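PDB 4UOP: lipoteichoic acid primase from Listeria monocytogenes, which belongs to the sulfatase-like family of metal-dependent enzymes and is modelled here as its extracellular catalytic domain with bound magnesium. Local coordinates for residues B[68-72]-B[287-291]; B[306-312]-B[401-405]. One frame throughout, in Å; residues are numbered along the deposited sequence.

Interaction 1 (B[68-72]-B[287-291]); sequences FQRNL and IIKTD
Gln-69 carries the polar part of this contact. Its side-chain amide reaches from the 68-72 loop to the backbone of Ile-287 and Ile-288. OE1 accepts two N-H groups. Ile-288 N lies 2.9 Å from OE1 of Gln-69, in the carbonyl plane on a lone pair. Ile-287 N is 2.8 Å from OE1 of Gln-69 but stands 25° out of that plane. At the nitrogen end of the amide, NE2 of Gln-69 donates to Ile-288 O at 3.0 Å, almost exactly in its own plane. NE2 of Gln-69 also donates to OD1 of Asn-71 at 2.9 Å. With chi1 at 59°, CG of Gln-69 sits between the backbone N and the carbonyl carbon, and the extended chain beyond carries the amide across.

Apolar atoms add to the contact. CD1 of Leu-72 meets CG1 of Ile-288 at 3.7 Å, the two side chains crossing at about a right angle. Thr-290 and Asn-71 come from opposite directions. There the methyl CG2 of Thr-290 makes van der Waals contact with the amide, 3.8 Å from ND2 of Asn-71. The polar ends of both residues share Asp-314, which bonds to Thr-290 OG1 and Asn-71 ND2.

Four hydrogen bonds fix the rotation of the buried Gln-69 amide and which end carries oxygen. One side chain thus bonds three backbone groups of a loop that follows the magnesium ligands Asp-284 and His-285, joining it to the loop after Glu-66.

Interaction 2 (B[306-312]-B[401-405]); sequences QLKAEPA and TNYDG
The ring of Tyr-403 has Leu-307 over one face. CD1 of Leu-307 stands 3.9 Å from the centroid of the Tyr-403 ring, 8° off the normal, which makes a CH-pi contact. CD2 of Leu-307 lies over the same face, 3.7 Å from CD2 of Tyr-403. The two side chains run side by side and point the same way. With chi1 near -47°, CG of Leu-307 lies anti to its carbonyl carbon, and both methyls come over the ring. At the ring edge, near its plane, CB of Ala-309 is 4.4 Å from CD1 of Tyr-403. CB of Ala-312 approaches CE1 obliquely. Gln-98, Phe-100 and Phe-383 also touch the Tyr-403 side chain, and its OH is hydrogen-bonded to Thr-384 O.

The backbones meet beside the ring. Lys-308 N donates to Tyr-403 O at 2.8 Å, in a nearly straight bond with the donor tilted 30° from the carbonyl plane. Lys-308 is the centre of an inverse gamma turn. Residues 402-405 form a type I beta turn at the end of strand 399-402. Across the two turns, CA of Gly-405 makes a CA-H...O contact with Lys-308 O at 3.4 Å. CG2 of Thr-401 adds a small apolar contact with CB of Ala-309 at 3.9 Å.

On the exposed side, the extended Lys-308 chain passes CD by the carbonyl of Asp-404. A water between NZ of Lys-308 and O of Asp-404 donates to the latter; its very short approach to NZ is doubtful.

The chemistry divides by depth. Within the contact the buried ring meets apolar side chains of 306-312, while the lysine methylenes lie alongside the Asp-404 carbonyl. Between the two segments the direct hydrogen bond is Lys-308 N to Tyr-403 O.

From the N terminus, strand 59-65 leads into 68-72, which waits 215 residues for its partner 287-291, after strand 277-283. Interaction 1 therefore closes a long loop and joins two connections that follow parallel neighbours in the mixed sheet. Interaction 2 opens later in the second connection, at 306-312, and closes 89 residues on at 401-405. The contacts follow in series, neither nesting nor crossing. Interaction 2 ties the approach to helix 312-315 to the five-stranded antiparallel sheet. The two interactions touch where Glu-310 packs on Thr-290 and Asp-291. Asp-313 hydrogen-bonds to Asn-71 and Leu-307. Asp-314 bonds to Thr-290 and Asn-71, but only weakly to Glu-310.

Interaction 1 (B[68-72]-B[287-291])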
ATOM      1  N   PHE B  68      -2.940   1.054  20.517  1.00 17.11           N
ATOM      2  CA  PHE B  68      -4.132   1.102  21.373  1.00 17.64           C
ATOM      3  C   PHE B  68      -5.404   1.152  20.495  1.00 18.79           C
ATOM      4  O   PHE B  68      -5.486   1.972  19.573  1.00 18.59           O
ATOM      5  CB  PHE B  68      -4.119   2.338  22.278  1.00 17.78           C
ATOM      6  CG  PHE B  68      -3.305   2.203  23.549  1.00 17.82           C
ATOM      7  CD1 PHE B  68      -1.972   1.832  23.514  1.00 17.21           C
ATOM      8  CD2 PHE B  68      -3.863   2.528  24.784  1.00 18.81           C
ATOM      9  CE1 PHE B  68      -1.225   1.747  24.685  1.00 17.19           C
ATOM     10  CE2 PHE B  68      -3.122   2.450  25.957  1.00 18.98           C
ATOM     11  CZ  PHE B  68      -1.793   2.081  25.901  1.00 18.02           C
ATOM     12  N   GLN B  69      -6.385   0.297  20.791  1.00 18.31           N
ATOM     13  CA  GLN B  69      -7.681   0.322  20.099  1.00 17.18           C
ATOM     14  C   GLN B  69      -8.797   0.314  21.126  1.00 17.44           C
ATOM     15  O   GLN B  69      -8.709  -0.350  22.162  1.00 16.71           O
ATOM     16  CB  GLN B  69      -7.831  -0.837  19.109  1.00 18.44           C
ATOM     17  CG  GLN B  69      -7.708  -2.228  19.715  1.00 18.31           C
ATOM     18  CD  GLN B  69      -7.481  -3.274  18.647  1.00 18.31           C
ATOM     19  OE1 GLN B  69      -6.376  -3.397  18.130  1.00 19.43           O
ATOM     20  NE2 GLN B  69      -8.534  -4.026  18.296  1.00 17.87           N
ATOM     21  N   ARG B  70      -9.861   1.042  20.825  1.00 15.88           N
ATOM     22  CA  ARG B  70     -10.910   1.289  21.803  1.00 16.32           C
ATOM     23  C   ARG B  70     -11.569   0.024  22.337  1.00 16.87           C
ATOM     24  O   ARG B  70     -11.903  -0.025  23.523  1.00 18.48           O
ATOM     25  CB  ARG B  70     -11.972   2.244  21.249  1.00 16.54           C
ATOM     26  CG  ARG B  70     -12.951   2.757  22.295  1.00 17.24           C
ATOM     27  CD  ARG B  70     -12.235   3.331  23.499  1.00 19.07           C
ATOM     28  NE  ARG B  70     -13.097   4.089  24.404  1.00 20.65           N
ATOM     29  CZ  ARG B  70     -12.816   4.347  25.686  1.00 23.34           C
ATOM     30  NH1 ARG B  70     -11.715   3.852  26.265  1.00 23.49           N
ATOM     31  NH2 ARG B  70     -13.653   5.091  26.408  1.00 24.07           N
ATOM     32  N   ASN B  71     -11.764  -0.988  21.491  1.00 16.40           N
ATOM     33  CA  ASN B  71     -12.424  -2.226  21.947  1.00 17.36           C
ATOM     34  C   ASN B  71     -11.520  -3.139  22.784  1.00 18.73           C
ATOM     35  O   ASN B  71     -11.962  -4.189  23.280  1.00 17.93           O
ATOM     36  CB  ASN B  71     -13.105  -2.976  20.797  1.00 17.99           C
ATOM     37  CG  ASN B  71     -12.148  -3.513  19.753  1.00 17.88           C
ATOM     38  OD1 ASN B  71     -10.939  -3.600  19.948  1.00 18.66           O
ATOM     39  ND2 ASN B  71     -12.708  -3.909  18.624  1.00 19.53           N
ATOM     40  N   LEU B  72     -10.268  -2.738  22.965  1.00 18.72           N
ATOM     41  CA  LEU B  72      -9.389  -3.397  23.944  1.00 19.79           C
ATOM     42  C   LEU B  72      -8.846  -2.408  24.975  1.00 20.78           C
ATOM     43  O   LEU B  72      -7.701  -2.495  25.392  1.00 25.31           O
ATOM     44  CB  LEU B  72      -8.257  -4.127  23.217  1.00 19.90           C
ATOM     45  CG  LEU B  72      -8.712  -5.248  22.273  1.00 20.38           C
ATOM     46  CD1 LEU B  72      -7.541  -5.762  21.457  1.00 20.33           C
ATOM     47  CD2 LEU B  72      -9.355  -6.400  23.041  1.00 21.94           C
ATOM     48  N   ILE B 287      -4.423  -2.950  16.154  1.00 18.46           N
ATOM     49  CA  ILE B 287      -3.484  -3.990  15.787  1.00 20.07           C
ATOM     50  C   ILE B 287      -4.091  -5.396  15.865  1.00 20.95           C
ATOM     51  O   ILE B 287      -3.618  -6.296  15.181  1.00 21.77           O
ATOM     52  CB  ILE B 287      -2.181  -3.876  16.629  1.00 21.18           C
ATOM     53  CG1 ILE B 287      -1.032  -4.658  15.987  1.00 23.18           C
ATOM     54  CG2 ILE B 287      -2.413  -4.320  18.063  1.00 22.16           C
ATOM     55  CD1 ILE B 287      -0.757  -4.289  14.542  1.00 24.13           C
ATOM     56  N   ILE B 288      -5.130  -5.578  16.676  1.00 21.24           N
ATOM     57  CA  ILE B 288      -5.763  -6.888  16.853  1.00 22.90           C
ATOM     58  C   ILE B 288      -7.041  -6.937  16.017  1.00 23.16           C
ATOM     59  O   ILE B 288      -7.956  -6.122  16.200  1.00 21.51           O
ATOM     60  CB  ILE B 288      -6.102  -7.137  18.334  1.00 22.77           C
ATOM     61  CG1 ILE B 288      -4.863  -6.953  19.240  1.00 23.80           C
ATOM     62  CG2 ILE B 288      -6.761  -8.501  18.505  1.00 23.99           C
ATOM     63  CD1 ILE B 288      -3.714  -7.931  19.011  1.00 24.66           C
ATOM     64  N   LYS B 289      -7.093  -7.870  15.075  1.00 24.19           N
ATOM     65  CA  LYS B 289      -8.322  -8.118  14.328  1.00 27.11           C
ATOM     66  C   LYS B 289      -9.202  -9.003  15.201  1.00 26.35           C
ATOM     67  O   LYS B 289      -8.962 -10.219  15.306  1.00 25.11           O
ATOM     68  CB  LYS B 289      -8.023  -8.780  12.991  1.00 30.59           C
ATOM     69  CG  LYS B 289      -7.171  -7.923  12.080  1.00 35.52           C
ATOM     70  CD  LYS B 289      -7.599  -8.065  10.630  1.00 41.06           C
ATOM     71  CE  LYS B 289      -6.841  -7.100   9.731  1.00 44.31           C
ATOM     72  NZ  LYS B 289      -5.425  -7.512   9.533  1.00 45.92           N
ATOM     73  N   THR B 290     -10.189  -8.397  15.855  1.00 24.33           N
ATOM     74  CA  THR B 290     -10.888  -9.079  16.939  1.00 25.74           C
ATOM     75  C   THR B 290     -11.766 -10.217  16.422  1.00 28.74           C
ATOM     76  O   THR B 290     -11.985 -11.185  17.144  1.00 28.19           O
ATOM     77  CB  THR B 290     -11.725  -8.124  17.808  1.00 25.32           C
ATOM     78  OG1 THR B 290     -12.599  -7.350  16.969  1.00 25.91           O
ATOM     79  CG2 THR B 290     -10.816  -7.191  18.605  1.00 25.21           C
ATOM     80  N   ASP B 291     -12.263 -10.107  15.191  1.00 30.67           N
ATOM     81  CA  ASP B 291     -13.073 -11.183  14.611  1.00 34.50           C
ATOM     82  C   ASP B 291     -12.231 -12.419  14.258  1.00 34.30           C
ATOM     83  O   ASP B 291     -12.789 -13.497  14.081  1.00 36.01           O
ATOM     84  CB  ASP B 291     -13.925 -10.692  13.416  1.00 38.92           C
ATOM     85  CG  ASP B 291     -13.100 -10.205  12.239  1.00 43.12           C
ATOM     86  OD1 ASP B 291     -11.945 -10.674  12.064  1.00 48.71           O
ATOM     87  OD2 ASP B 291     -13.622  -9.325  11.488  1.00 51.54           O
TER

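Interaction 2 (B[306-312]-B[401-405])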
ATOM      1  N   GLN B 306     -19.671  -1.364  21.318  1.00 22.69           N
ATOM      2  CA  GLN B 306     -19.429  -2.109  20.103  1.00 21.55           C
ATOM      3  C   GLN B 306     -20.182  -1.524  18.927  1.00 22.03           C
ATOM      4  O   GLN B 306     -21.366  -1.174  19.036  1.00 21.59           O
ATOM      5  CB  GLN B 306     -19.860  -3.569  20.301  1.00 22.43           C
ATOM      6  CG  GLN B 306     -19.758  -4.457  19.080  1.00 23.17           C
ATOM      7  CD  GLN B 306     -20.197  -5.898  19.356  1.00 24.12           C
ATOM      8  OE1 GLN B 306     -20.871  -6.171  20.346  1.00 25.94           O
ATOM      9  NE2 GLN B 306     -19.814  -6.811  18.488  1.00 24.58           N
ATOM     10  N   LEU B 307     -19.493  -1.448  17.799  1.00 21.53           N
ATOM     11  CA  LEU B 307     -20.135  -1.233  16.522  1.00 22.26           C
ATOM     12  C   LEU B 307     -20.243  -2.600  15.837  1.00 23.30           C
ATOM     13  O   LEU B 307     -19.239  -3.302  15.631  1.00 22.05           O
ATOM     14  CB  LEU B 307     -19.324  -0.265  15.667  1.00 21.97           C
ATOM     15  CG  LEU B 307     -18.837   1.020  16.336  1.00 22.04           C
ATOM     16  CD1 LEU B 307     -18.109   1.880  15.318  1.00 22.16           C
ATOM     17  CD2 LEU B 307     -19.950   1.798  17.021  1.00 22.03           C
ATOM     18  N   LYS B 308     -21.459  -2.992  15.491  1.00 23.47           N
ATOM     19  CA  LYS B 308     -21.675  -4.285  14.862  1.00 24.79           C
ATOM     20  C   LYS B 308     -21.509  -4.151  13.360  1.00 26.34           C
ATOM     21  O   LYS B 308     -22.415  -4.469  12.584  1.00 25.94           O
ATOM     22  CB  LYS B 308     -23.052  -4.854  15.239  1.00 26.28           C
ATOM     23  CG  LYS B 308     -23.160  -5.205  16.711  1.00 28.20           C
ATOM     24  CD  LYS B 308     -24.485  -5.885  17.030  1.00 31.08           C
ATOM     25  CE  LYS B 308     -24.802  -5.841  18.518  1.00 34.47           C
ATOM     26  NZ  LYS B 308     -26.114  -6.484  18.819  1.00 37.24           N
ATOM     27  N   ALA B 309     -20.328  -3.680  12.966  1.00 25.04           N
ATOM     28  CA  ALA B 309     -19.946  -3.570  11.583  1.00 26.35           C
ATOM     29  C   ALA B 309     -18.437  -3.656  11.570  1.00 27.62           C
ATOM     30  O   ALA B 309     -17.787  -3.105  12.457  1.00 27.16           O
ATOM     31  CB  ALA B 309     -20.411  -2.243  11.008  1.00 26.86           C
ATOM     32  N   GLU B 310     -17.873  -4.375  10.610  1.00 28.38           N
ATOM     33  CA  GLU B 310     -16.424  -4.435  10.484  1.00 29.32           C
ATOM     34  C   GLU B 310     -16.004  -3.882   9.124  1.00 27.64           C
ATOM     35  O   GLU B 310     -16.712  -4.051   8.135  1.00 26.97           O
ATOM     36  CB  GLU B 310     -15.868  -5.849  10.748  1.00 34.24           C
ATOM     37  CG  GLU B 310     -16.009  -6.334  12.200  1.00 36.42           C
ATOM     38  CD  GLU B 310     -14.944  -5.839  13.212  1.00 39.37           C
ATOM     39  OE1 GLU B 310     -14.266  -4.769  13.038  1.00 32.98           O
ATOM     40  OE2 GLU B 310     -14.792  -6.555  14.246  1.00 37.80           O
ATOM     41  N   PRO B 311     -14.852  -3.193   9.073  1.00 26.24           N
ATOM     42  CA  PRO B 311     -13.875  -3.073  10.164  1.00 25.82           C
ATOM     43  C   PRO B 311     -14.099  -1.909  11.130  1.00 24.35           C
ATOM     44  O   PRO B 311     -13.184  -1.567  11.888  1.00 25.10           O
ATOM     45  CB  PRO B 311     -12.571  -2.890   9.410  1.00 25.34           C
ATOM     46  CG  PRO B 311     -12.977  -2.074   8.235  1.00 25.54           C
ATOM     47  CD  PRO B 311     -14.338  -2.586   7.836  1.00 25.36           C
ATOM     48  N   ALA B 312     -15.303  -1.329  11.126  1.00 23.20           N
ATOM     49  CA  ALA B 312     -15.606  -0.179  11.946  1.00 21.37           C
ATOM     50  C   ALA B 312     -15.243  -0.395  13.401  1.00 21.03           C
ATOM     51  O   ALA B 312     -14.610   0.468  14.007  1.00 19.84           O
ATOM     52  CB  ALA B 312     -17.084   0.205  11.831  1.00 22.23           C
ATOM     53  N   THR B 401     -24.081  -0.307   6.584  1.00 20.53           N
ATOM     54  CA  THR B 401     -24.402  -1.114   7.742  1.00 20.97           C
ATOM     55  C   THR B 401     -24.480  -0.213   8.951  1.00 20.01           C
ATOM     56  O   THR B 401     -23.499   0.456   9.294  1.00 19.42           O
ATOM     57  CB  THR B 401     -23.326  -2.193   7.957  1.00 21.87           C
ATOM     58  OG1 THR B 401     -23.202  -2.986   6.769  1.00 23.66           O
ATOM     59  CG2 THR B 401     -23.690  -3.108   9.115  1.00 23.39           C
ATOM     60  N   ASN B 402     -25.659  -0.162   9.564  1.00 19.36           N
ATOM     61  CA  ASN B 402     -25.845   0.537  10.821  1.00 19.36           C
ATOM     62  C   ASN B 402     -25.009  -0.110  11.911  1.00 19.32           C
ATOM     63  O   ASN B 402     -24.740  -1.297  11.868  1.00 20.14           O
ATOM     64  CB  ASN B 402     -27.308   0.503  11.254  1.00 19.54           C
ATOM     65  CG  ASN B 402     -28.213   1.296  10.334  1.00 21.09           C
ATOM     66  OD1 ASN B 402     -27.908   2.423   9.977  1.00 22.33           O
ATOM     67  ND2 ASN B 402     -29.330   0.698   9.938  1.00 20.65           N
ATOM     68  N   TYR B 403     -24.650   0.674  12.914  1.00 19.66           N
ATOM     69  CA  TYR B 403     -23.817   0.159  13.994  1.00 20.12           C
ATOM     70  C   TYR B 403     -24.515  -0.821  14.933  1.00 21.35           C
ATOM     71  O   TYR B 403     -23.847  -1.503  15.709  1.00 20.72           O
ATOM     72  CB  TYR B 403     -23.181   1.302  14.775  1.00 19.69           C
ATOM     73  CG  TYR B 403     -22.189   2.110  13.976  1.00 18.64           C
ATOM     74  CD1 TYR B 403     -21.475   1.560  12.907  1.00 18.63           C
ATOM     75  CD2 TYR B 403     -21.927   3.420  14.319  1.00 19.63           C
ATOM     76  CE1 TYR B 403     -20.557   2.313  12.192  1.00 18.58           C
ATOM     77  CE2 TYR B 403     -21.010   4.179  13.618  1.00 18.97           C
ATOM     78  CZ  TYR B 403     -20.327   3.629  12.560  1.00 18.60           C
ATOM     79  OH  TYR B 403     -19.420   4.409  11.881  1.00 19.44           O
ATOM     80  N   ASP B 404     -25.846  -0.910  14.863  1.00 22.73           N
ATOM     81  CA  ASP B 404     -26.557  -2.018  15.510  1.00 23.67           C
ATOM     82  C   ASP B 404     -26.559  -3.314  14.692  1.00 23.92           C
ATOM     83  O   ASP B 404     -27.136  -4.320  15.126  1.00 25.41           O
ATOM     84  CB  ASP B 404     -27.999  -1.612  15.889  1.00 24.13           C
ATOM     85  CG  ASP B 404     -28.902  -1.319  14.666  1.00 25.15           C
ATOM     86  OD1 ASP B 404     -28.468  -1.499  13.507  1.00 24.53           O
ATOM     87  OD2 ASP B 404     -30.068  -0.913  14.888  1.00 26.67           O
ATOM     88  N   GLY B 405     -25.915  -3.307  13.523  1.00 22.75           N
ATOM     89  CA  GLY B 405     -25.790  -4.491  12.683  1.00 23.73           C
ATOM     90  C   GLY B 405     -26.790  -4.599  11.539  1.00 23.50           C
ATOM     91  O   GLY B 405     -26.623  -5.434  10.637  1.00 24.14           O
TER
HETATM   92  O   HOH W   1     -27.670  -4.659  18.050  1.00 38.73           O